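Local atomic coordinates of queuine lyase ([Clostridium] spiroforme DSM 1552, PDB entry 6P78), a protein that acts as a radical SAM lyase on the modified base queuine, which it binds together with S-adenosylmethionine and a [4Fe-4S] cluster. Residues D33-V38 and Y81-V86; I112-I117 and E137-T142; D62-Q67 and P96-E101. All blocks are in the same frame, centred on the assembly; numbering follows the deposited sequence. Where two conformers were deposited one is given.

Interaction 1: D33-V38 and Y81-V86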
loop_
_atom_site.group_PDB
_atom_site.type_symbol
_atom_site.label_atom_id
_atom_site.label_comp_id
_atom_site.label_asym_id
_atom_site.label_seq_id
_atom_site.Cartn_x
_atom_site.Cartn_y
_atom_site.Cartn_z
ATOM N N ASP A 33 -8.600 -3.778 11.471
ATOM C CA ASP A 33 -7.404 -4.251 12.176
ATOM C C ASP A 33 -6.649 -3.042 12.733
ATOM O O ASP A 33 -5.722 -2.523 12.116
ATOM C CB ASP A 33 -6.531 -5.069 11.223
ATOM C CG ASP A 33 -5.481 -5.890 11.946
ATOM O OD1 ASP A 33 -5.649 -6.130 13.160
ATOM O OD2 ASP A 33 -4.486 -6.294 11.304
ATOM N N LYS A 34 -7.052 -2.590 13.926
ATOM C CA LYS A 34 -6.462 -1.388 14.509
ATOM C C LYS A 34 -4.952 -1.536 14.641
ATOM O O LYS A 34 -4.443 -2.595 15.032
ATOM C CB LYS A 34 -7.084 -1.086 15.880
ATOM C CG LYS A 34 -8.614 -0.996 15.882
ATOM C CD LYS A 34 -9.134 -0.534 17.250
ATOM C CE LYS A 34 -10.662 -0.474 17.299
ATOM N NZ LYS A 34 -11.167 0.037 18.605
ATOM N N ARG A 35 -4.233 -0.469 14.296
ATOM C CA ARG A 35 -2.785 -0.543 14.229
ATOM C C ARG A 35 -2.189 0.851 14.194
ATOM O O ARG A 35 -2.858 1.820 13.826
ATOM C CB ARG A 35 -2.335 -1.317 12.975
ATOM C CG ARG A 35 -2.805 -0.739 11.633
ATOM C CD ARG A 35 -2.574 -1.816 10.617
ATOM N NE ARG A 35 -2.910 -1.465 9.232
ATOM C CZ ARG A 35 -4.073 -1.722 8.643
ATOM N NH1 ARG A 35 -5.080 -2.262 9.327
ATOM N NH2 ARG A 35 -4.231 -1.411 7.356
ATOM N N GLU A 36 -0.901 0.928 14.544
ATOM C CA GLU A 36 -0.113 2.115 14.279
ATOM C C GLU A 36 0.337 2.098 12.828
ATOM O O GLU A 36 0.518 1.035 12.235
ATOM C CB GLU A 36 1.109 2.165 15.209
ATOM C CG GLU A 36 0.752 2.364 16.682
ATOM C CD GLU A 36 1.952 2.141 17.573
ATOM O OE1 GLU A 36 2.259 0.958 17.861
ATOM O OE2 GLU A 36 2.586 3.140 17.987
ATOM N N ILE A 37 0.479 3.286 12.243
ATOM C CA ILE A 37 0.993 3.400 10.877
ATOM C C ILE A 37 2.015 4.523 10.826
ATOM O O ILE A 37 1.840 5.573 11.461
ATOM C CB ILE A 37 -0.125 3.617 9.836
ATOM C CG1 ILE A 37 0.459 3.570 8.397
ATOM C CG2 ILE A 37 -0.912 4.882 10.066
ATOM C CD1 ILE A 37 -0.614 3.524 7.296
ATOM N N VAL A 38 3.106 4.284 10.101
ATOM C CA VAL A 38 4.138 5.293 9.888
ATOM C C VAL A 38 4.396 5.427 8.400
ATOM O O VAL A 38 4.404 4.428 7.675
ATOM C CB VAL A 38 5.441 4.977 10.645
ATOM C CG1 VAL A 38 5.197 5.047 12.154
ATOM C CG2 VAL A 38 6.025 3.630 10.233
ATOM N N TYR A 81 -1.239 -1.693 19.914
ATOM C CA TYR A 81 -2.215 -2.623 19.351
ATOM C C TYR A 81 -1.621 -3.978 18.997
ATOM O O TYR A 81 -2.375 -4.857 18.557
ATOM C CB TYR A 81 -2.848 -2.067 18.090
ATOM C CG TYR A 81 -3.571 -0.768 18.252
ATOM C CD1 TYR A 81 -4.736 -0.687 18.997
ATOM C CD2 TYR A 81 -3.091 0.377 17.638
ATOM C CE1 TYR A 81 -5.402 0.508 19.148
ATOM C CE2 TYR A 81 -3.750 1.579 17.788
ATOM C CZ TYR A 81 -4.902 1.635 18.529
ATOM O OH TYR A 81 -5.559 2.837 18.675
ATOM N N GLY A 82 -0.303 -4.153 19.142
ATOM C CA GLY A 82 0.404 -5.341 18.684
ATOM C C GLY A 82 0.522 -5.442 17.174
ATOM O O GLY A 82 0.958 -6.479 16.661
ATOM N N VAL A 83 0.150 -4.390 16.453
ATOM C CA VAL A 83 0.083 -4.396 14.990
ATOM C C VAL A 83 0.626 -3.070 14.496
ATOM O O VAL A 83 0.312 -2.017 15.065
ATOM C CB VAL A 83 -1.357 -4.603 14.484
ATOM C CG1 VAL A 83 -1.386 -4.707 12.931
ATOM C CG2 VAL A 83 -1.974 -5.850 15.088
ATOM N N LEU A 84 1.440 -3.124 13.432
ATOM C CA LEU A 84 2.130 -1.962 12.876
ATOM C C LEU A 84 2.050 -1.993 11.349
ATOM O O LEU A 84 2.163 -3.058 10.738
ATOM C CB LEU A 84 3.605 -1.941 13.325
ATOM C CG LEU A 84 4.513 -0.880 12.691
ATOM C CD1 LEU A 84 4.088 0.536 13.097
ATOM C CD2 LEU A 84 5.975 -1.159 13.040
ATOM N N GLU A 85 1.870 -0.835 10.729
ATOM C CA GLU A 85 1.975 -0.724 9.278
ATOM C C GLU A 85 3.052 0.285 8.929
ATOM O O GLU A 85 3.119 1.361 9.541
ATOM C CB GLU A 85 0.642 -0.319 8.638
ATOM C CG GLU A 85 0.777 -0.009 7.121
ATOM C CD GLU A 85 -0.528 -0.117 6.337
ATOM O OE1 GLU A 85 -1.606 -0.311 6.942
ATOM O OE2 GLU A 85 -0.470 -0.007 5.089
ATOM N N VAL A 86 3.907 -0.072 7.971
ATOM C CA VAL A 86 4.954 0.807 7.458
ATOM C C VAL A 86 4.678 1.067 5.990
ATOM O O VAL A 86 4.581 0.124 5.197
ATOM C CB VAL A 86 6.356 0.208 7.627
ATOM C CG1 VAL A 86 7.366 1.088 6.903
ATOM C CG2 VAL A 86 6.725 0.075 9.112
HETATM O O HOH W 1 0.566 -1.151 17.729
#

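Interaction 2: I112-I117 and E137-T142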
loop_
_atom_site.group_PDB
_atom_site.type_symbol
_atom_site.label_atom_id
_atom_site.label_comp_id
_atom_site.label_asym_id
_atom_site.label_seq_id
_atom_site.Cartn_x
_atom_site.Cartn_y
_atom_site.Cartn_z
ATOM N N ILE A 112 5.371 -6.627 18.847
ATOM C CA ILE A 112 4.439 -6.515 17.726
ATOM C C ILE A 112 4.336 -7.869 17.035
ATOM O O ILE A 112 5.343 -8.550 16.818
ATOM C CB ILE A 112 4.877 -5.384 16.781
ATOM C CG1 ILE A 112 4.517 -4.046 17.462
ATOM C CG2 ILE A 112 4.239 -5.487 15.380
ATOM C CD1 ILE A 112 5.362 -2.895 17.039
ATOM N N LYS A 113 3.103 -8.302 16.778
ATOM C CA LYS A 113 2.845 -9.637 16.265
ATOM C C LYS A 113 2.422 -9.654 14.811
ATOM O O LYS A 113 2.355 -10.741 14.222
ATOM C CB LYS A 113 1.766 -10.335 17.095
ATOM C CG LYS A 113 0.407 -9.660 17.027
ATOM C CD LYS A 113 -0.714 -10.565 17.526
ATOM C CE LYS A 113 -2.080 -9.948 17.246
ATOM N NZ LYS A 113 -3.169 -10.800 17.795
ATOM N N ARG A 114 2.114 -8.497 14.225
ATOM C CA ARG A 114 1.682 -8.430 12.831
ATOM C C ARG A 114 2.173 -7.116 12.237
ATOM O O ARG A 114 2.017 -6.051 12.851
ATOM C CB ARG A 114 0.149 -8.563 12.737
ATOM C CG ARG A 114 -0.426 -8.342 11.348
ATOM C CD ARG A 114 -1.771 -9.007 11.196
ATOM N NE ARG A 114 -2.767 -8.474 12.121
ATOM C CZ ARG A 114 -3.226 -9.115 13.192
ATOM N NH1 ARG A 114 -2.771 -10.325 13.494
ATOM N NH2 ARG A 114 -4.132 -8.540 13.985
ATOM N N LEU A 115 2.793 -7.202 11.061
ATOM C CA LEU A 115 3.371 -6.056 10.384
ATOM C C LEU A 115 2.814 -6.008 8.972
ATOM O O LEU A 115 2.837 -7.022 8.285
ATOM C CB LEU A 115 4.885 -6.160 10.328
ATOM C CG LEU A 115 5.580 -5.089 9.492
ATOM C CD1 LEU A 115 5.446 -3.710 10.123
ATOM C CD2 LEU A 115 7.057 -5.451 9.312
ATOM N N TYR A 116 2.320 -4.845 8.560
ATOM C CA TYR A 116 1.967 -4.583 7.161
ATOM C C TYR A 116 3.081 -3.785 6.493
ATOM O O TYR A 116 3.548 -2.782 7.047
ATOM C CB TYR A 116 0.674 -3.774 7.050
ATOM C CG TYR A 116 -0.610 -4.450 7.510
ATOM C CD1 TYR A 116 -0.894 -4.623 8.873
ATOM C CD2 TYR A 116 -1.569 -4.823 6.601
ATOM C CE1 TYR A 116 -2.086 -5.201 9.292
ATOM C CE2 TYR A 116 -2.760 -5.397 7.016
ATOM C CZ TYR A 116 -3.012 -5.585 8.349
ATOM O OH TYR A 116 -4.208 -6.152 8.734
ATOM N N ILE A 117 3.456 -4.185 5.269
ATOM C CA ILE A 117 4.418 -3.456 4.445
ATOM C C ILE A 117 3.875 -3.430 3.019
ATOM O O ILE A 117 2.913 -4.131 2.688
ATOM C CB ILE A 117 5.828 -4.087 4.469
ATOM C CG1 ILE A 117 5.805 -5.454 3.756
ATOM C CG2 ILE A 117 6.328 -4.219 5.959
ATOM C CD1 ILE A 117 7.170 -5.921 3.317
ATOM N N GLU A 137 4.024 -12.507 11.749
ATOM C CA GLU A 137 3.097 -12.425 10.613
ATOM C C GLU A 137 3.294 -11.125 9.833
ATOM O O GLU A 137 3.166 -10.029 10.385
ATOM C CB GLU A 137 1.650 -12.520 11.116
ATOM C CG GLU A 137 0.604 -12.455 10.015
ATOM C CD GLU A 137 -0.833 -12.453 10.540
ATOM O OE1 GLU A 137 -1.045 -12.251 11.757
ATOM O OE2 GLU A 137 -1.763 -12.656 9.727
ATOM N N ILE A 138 3.590 -11.234 8.537
ATOM C CA ILE A 138 3.712 -10.064 7.681
ATOM C C ILE A 138 2.584 -10.108 6.668
ATOM O O ILE A 138 2.349 -11.150 6.045
ATOM C CB ILE A 138 5.069 -10.008 6.960
ATOM C CG1 ILE A 138 6.202 -10.058 7.979
ATOM C CG2 ILE A 138 5.142 -8.767 6.082
ATOM C CD1 ILE A 138 7.546 -9.841 7.399
ATOM N N ILE A 139 1.862 -8.999 6.544
ATOM C CA ILE A 139 0.880 -8.822 5.484
ATOM C C ILE A 139 1.540 -7.959 4.420
ATOM O O ILE A 139 1.815 -6.774 4.651
ATOM C CB ILE A 139 -0.413 -8.186 5.997
ATOM C CG1 ILE A 139 -0.950 -8.913 7.228
ATOM C CG2 ILE A 139 -1.467 -8.115 4.836
ATOM C CD1 ILE A 139 -1.249 -10.329 7.004
ATOM N N VAL A 140 1.818 -8.529 3.245
ATOM C CA VAL A 140 2.521 -7.786 2.206
ATOM C C VAL A 140 1.489 -7.222 1.236
ATOM O O VAL A 140 0.813 -7.981 0.527
ATOM C CB VAL A 140 3.544 -8.652 1.461
ATOM C CG1 VAL A 140 4.300 -7.779 0.466
ATOM C CG2 VAL A 140 4.505 -9.311 2.464
ATOM N N LYS A 141 1.371 -5.893 1.212
ATOM C CA LYS A 141 0.506 -5.159 0.297
ATOM C C LYS A 141 1.226 -4.871 -1.020
ATOM O O LYS A 141 2.437 -4.653 -1.045
ATOM C CB LYS A 141 0.056 -3.849 0.955
ATOM C CG LYS A 141 -0.724 -4.064 2.231
ATOM C CD LYS A 141 -0.925 -2.792 3.039
ATOM C CE LYS A 141 -1.487 -1.644 2.231
ATOM N NZ LYS A 141 -2.097 -0.652 3.178
ATOM N N THR A 142 0.475 -4.876 -2.129
ATOM C CA THR A 142 1.102 -4.553 -3.406
ATOM C C THR A 142 0.100 -3.824 -4.290
ATOM O O THR A 142 -1.098 -4.103 -4.246
ATOM C CB THR A 142 1.648 -5.830 -4.086
ATOM O OG1 THR A 142 2.556 -5.480 -5.131
ATOM C CG2 THR A 142 0.523 -6.731 -4.656
HETATM O O HOH W 2 3.081 -13.299 14.650
HETATM O O HOH W 3 -0.080 -12.887 14.170
#

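Interaction 3: D62-Q67 and P96-E101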
loop_
_atom_site.group_PDB
_atom_site.type_symbol
_atom_site.label_atom_id
_atom_site.label_comp_id
_atom_site.label_asym_id
_atom_site.label_seq_id
_atom_site.Cartn_x
_atom_site.Cartn_y
_atom_site.Cartn_z
ATOM N N ASP A 62 19.343 10.612 -0.647
ATOM C CA ASP A 62 20.250 10.672 0.503
ATOM C C ASP A 62 19.701 9.812 1.631
ATOM O O ASP A 62 18.882 10.272 2.428
ATOM C CB ASP A 62 20.420 12.115 0.962
ATOM C CG ASP A 62 21.361 12.253 2.147
ATOM O OD1 ASP A 62 21.896 11.235 2.639
ATOM O OD2 ASP A 62 21.568 13.403 2.579
ATOM N N GLN A 63 20.172 8.566 1.724
ATOM C CA GLN A 63 19.633 7.648 2.720
ATOM C C GLN A 63 20.041 8.035 4.141
ATOM O O GLN A 63 19.367 7.652 5.102
ATOM C CB GLN A 63 20.074 6.212 2.414
ATOM C CG GLN A 63 19.415 5.585 1.163
ATOM C CD GLN A 63 17.984 5.093 1.392
ATOM O OE1 GLN A 63 17.101 5.863 1.789
ATOM N NE2 GLN A 63 17.742 3.804 1.117
ATOM N N LYS A 64 21.121 8.788 4.312
ATOM C CA LYS A 64 21.455 9.163 5.679
ATOM C C LYS A 64 20.499 10.228 6.210
ATOM O O LYS A 64 20.136 10.197 7.389
ATOM C CB LYS A 64 22.913 9.600 5.765
ATOM C CG LYS A 64 23.883 8.459 5.444
ATOM C CD LYS A 64 24.881 8.225 6.581
ATOM C CE LYS A 64 24.209 7.607 7.812
ATOM N NZ LYS A 64 23.874 6.154 7.644
ATOM N N GLU A 65 20.054 11.149 5.355
ATOM C CA GLU A 65 19.021 12.095 5.757
ATOM C C GLU A 65 17.673 11.399 5.930
ATOM O O GLU A 65 16.915 11.728 6.848
ATOM C CB GLU A 65 18.918 13.221 4.731
ATOM C CG GLU A 65 18.100 14.409 5.207
ATOM C CD GLU A 65 18.692 15.099 6.441
ATOM O OE1 GLU A 65 17.902 15.500 7.324
ATOM O OE2 GLU A 65 19.935 15.254 6.530
ATOM N N ASN A 66 17.347 10.443 5.052
ATOM C CA ASN A 66 16.125 9.675 5.263
ATOM C C ASN A 66 16.142 8.985 6.622
ATOM O O ASN A 66 15.127 8.962 7.332
ATOM C CB ASN A 66 15.947 8.642 4.150
ATOM C CG ASN A 66 15.650 9.270 2.822
ATOM O OD1 ASN A 66 15.217 10.418 2.745
ATOM N ND2 ASN A 66 15.851 8.506 1.754
ATOM N N GLN A 67 17.290 8.443 7.014
ATOM C CA GLN A 67 17.344 7.707 8.265
ATOM C C GLN A 67 17.091 8.634 9.448
ATOM O O GLN A 67 16.376 8.267 10.391
ATOM C CB GLN A 67 18.697 7.006 8.403
ATOM C CG GLN A 67 18.711 5.939 9.486
ATOM C CD GLN A 67 19.285 6.421 10.797
ATOM O OE1 GLN A 67 18.594 6.446 11.822
ATOM N NE2 GLN A 67 20.562 6.778 10.784
ATOM N N PRO A 96 16.192 2.963 4.167
ATOM C CA PRO A 96 17.583 2.836 4.604
ATOM C C PRO A 96 17.769 1.525 5.357
ATOM O O PRO A 96 16.856 1.034 6.029
ATOM C CB PRO A 96 17.783 4.046 5.532
ATOM C CG PRO A 96 16.745 5.042 5.097
ATOM C CD PRO A 96 15.586 4.254 4.530
ATOM N N ASP A 97 18.966 0.947 5.234
ATOM C CA ASP A 97 19.224 -0.285 5.967
ATOM C C ASP A 97 19.069 -0.070 7.466
ATOM O O ASP A 97 18.559 -0.949 8.163
ATOM C CB ASP A 97 20.617 -0.819 5.636
ATOM C CG ASP A 97 20.692 -1.422 4.234
ATOM O OD1 ASP A 97 20.234 -2.575 4.039
ATOM O OD2 ASP A 97 21.211 -0.740 3.322
ATOM N N GLU A 98 19.449 1.113 7.961
ATOM C CA GLU A 98 19.334 1.401 9.388
ATOM C C GLU A 98 17.878 1.554 9.805
ATOM O O GLU A 98 17.523 1.205 10.935
ATOM C CB GLU A 98 20.124 2.667 9.749
ATOM C CG GLU A 98 21.620 2.615 9.430
ATOM C CD GLU A 98 21.931 2.743 7.933
ATOM O OE1 GLU A 98 22.969 2.189 7.497
ATOM O OE2 GLU A 98 21.135 3.372 7.191
ATOM N N THR A 99 17.018 2.063 8.912
ATOM C CA THR A 99 15.601 2.139 9.234
ATOM C C THR A 99 15.010 0.745 9.330
ATOM O O THR A 99 14.263 0.446 10.266
ATOM C CB THR A 99 14.848 2.972 8.187
ATOM O OG1 THR A 99 15.375 4.309 8.156
ATOM C CG2 THR A 99 13.358 3.020 8.509
ATOM N N ILE A 100 15.338 -0.124 8.367
ATOM C CA ILE A 100 14.823 -1.489 8.391
ATOM C C ILE A 100 15.272 -2.217 9.654
ATOM O O ILE A 100 14.466 -2.878 10.323
ATOM C CB ILE A 100 15.253 -2.241 7.120
ATOM C CG1 ILE A 100 14.550 -1.635 5.904
ATOM C CG2 ILE A 100 14.911 -3.712 7.255
ATOM C CD1 ILE A 100 15.048 -2.178 4.568
ATOM N N GLU A 101 16.550 -2.098 10.017
ATOM C CA GLU A 101 16.989 -2.805 11.217
ATOM C C GLU A 101 16.375 -2.217 12.484
ATOM O O GLU A 101 16.141 -2.951 13.450
ATOM C CB GLU A 101 18.508 -2.831 11.302
ATOM C CG GLU A 101 19.158 -3.318 10.014
ATOM C CD GLU A 101 19.571 -4.787 10.074
ATOM O OE1 GLU A 101 18.880 -5.561 10.785
ATOM O OE2 GLU A 101 20.582 -5.154 9.419
HETATM O O HOH W 4 15.692 5.438 10.581
#

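Interaction 1: D33-V38 and Y81-V86
OE1 of E85 takes two N-H groups from R35, each with its nitrogen 2.9 Å away: NE on the anti side of the carboxylate and NH2 nearly in line with the C-O bond. The guanidinium thus grips side-on, both donors on one oxygen, and its plane lies only 15° from that of the carboxylate. R35 reaches there with CG between backbone N and carbonyl carbon (chi1 59°) and an extended chain to NE. NH1 turns back to D33 O at 2.9 Å, in the guanidinium plane, which helps fix the rotation of the group. E85 OE2 is held by K141, and R35 NH2 has a second acid in D239.

The two side chains stand on neighbouring parallel strands of the radical SAM core. E85 N donates to E36 O at 2.8 Å and V38 N to E85 O at 3.0 Å. I37 CD1 lies along the E85 stem, 3.8 Å from CD. L84 and V86 turn to the other face with E36 and V38. At the strand entrance K34 CB sits over the Y81 ring, 4.1 Å from its centroid. A water there accepts from Y81 N and donates to V83 O and E36 OE1, while E36 OE2 accepts from Y26 OH. The E85 side chain lies about 4 Å from bound queuine, so R35 probably helps to position a carboxylate beside the pocket, where K141 reaches queuine.

Interaction 2: I112-I117 and E137-T142
R114-I117 and E137-K141 run side by side as the two parallel strands of a beta-alpha-beta unit, whose crossover is helix 127-134, in the radical SAM core; strand 137-141 is the edge of its sheet within the chain. The backbone ladder alternates regularly. L115 N donates to E137 O, I139 N to L115 O, I117 N to I139 O and K141 N to I117 O, the last at 2.8 Å. Before them, E137 N reaches K113 O only weakly, and a water joins the same two atoms.

One salt bridge spans the strands. R114 NH1 meets OE1 of E137 at 3.1 Å, on the syn side but 33° out of the carboxylate plane, and the two flat groups stand 75° apart. The first two torsions of the arginine lay its stem alongside the acid, R114 CD 3.4 Å from E137 OE1, and the bend at chi3 (62°) then turns the guanidinium so that NH1 meets that oxygen. NE of R114 is bound by D33, which also takes the hydroxyl of Y116, so these side chains of the strand share one acid.

The apolar contacts lie on both faces. On the side of R114 and E137, I139 CB sits over the Y116 ring in a CH-pi contact, 4.0 Å from the centroid and offset toward the rim, while I139 CG2 touches Y116 CE2 at 3.7 Å. On the reverse, I117 CG1 lies 4.1 Å from I138 CG2 and near V140 CG2, with L130 of the crossover helix packed on I117.

At the far end the chain reaches the active-site pocket: T142 touches S-adenosylmethionine, and K141, its CB 3.4 Å from I117 O, directs NZ to queuine O1 by a hydrogen bond and to E85.

Interaction 3: D62-Q67 and P96-E101
Q67 and P96 bring together the first turns of helices 63-74 and 97-109, two of the helices that connect successive parallel strands in the radical SAM core. The short axes are inclined by 32°. Along the Q67 side chain, CB lies 4.2 Å from P96 CB. CG, set anti to the backbone N (chi1 -165°), makes the closest contact: it runs across the E98 side chain at about a right angle, 3.6 Å from E98 CB, and also approaches T99 OG1. The chain then bends at chi2, and the amide carbon CD follows beside E98 CB. At the tip, Q67 NE2 stays 4.3 Å from E98 CB, and Q67 OE1 comes 3.3 Å from the oxygen of a water.

P96, in the N-cap position of helix 97-109, is the wedge of the contact. Its CG approaches CB of N66 and the amide oxygen OE1 of Q63, the latter at 3.4 Å. Q63 is folded over the proline: NE2 donates to E94 O, and OE1 accepts from N66 ND2, which also bonds to D60 O. D62 caps helix 63-74, its OD1 receiving weak bonds from K64 N and E65 N. On the solvent side K64 NZ and E98 OE2 form a salt bridge that is long, at 3.9 Å, and so probably weak.

The contact joins two helices of the core away from the ligands. N70, a turn further along, bonds to T99 OG1 through ND2. That hydroxyl also shares the water with the backbone, the water oxygen being 2.7 Å from T99 OG1 and 2.9 Å from Q67 O.

Interactions 1 and 2 belong to one sheet, where strands 83-87 and 114-118 are neighbours; their centres are 9 Å apart. Two polar links join them directly, one from D33 to Y116 and R114, the other from E85 to K141, and the E85-K141 one lies beside bound queuine. Interaction 3 lies 20 Å from each, centre to centre, where helices 63-74 and 97-109 pack together. Along the chain, its segments alternate with those of interaction 1: strand 35-39, helix 63-74, strand 83-87, helix 97-109. Interaction 2 follows both. Strand pairing thus builds the substrate-facing sheet, while the helix contact joins the connections between its strands.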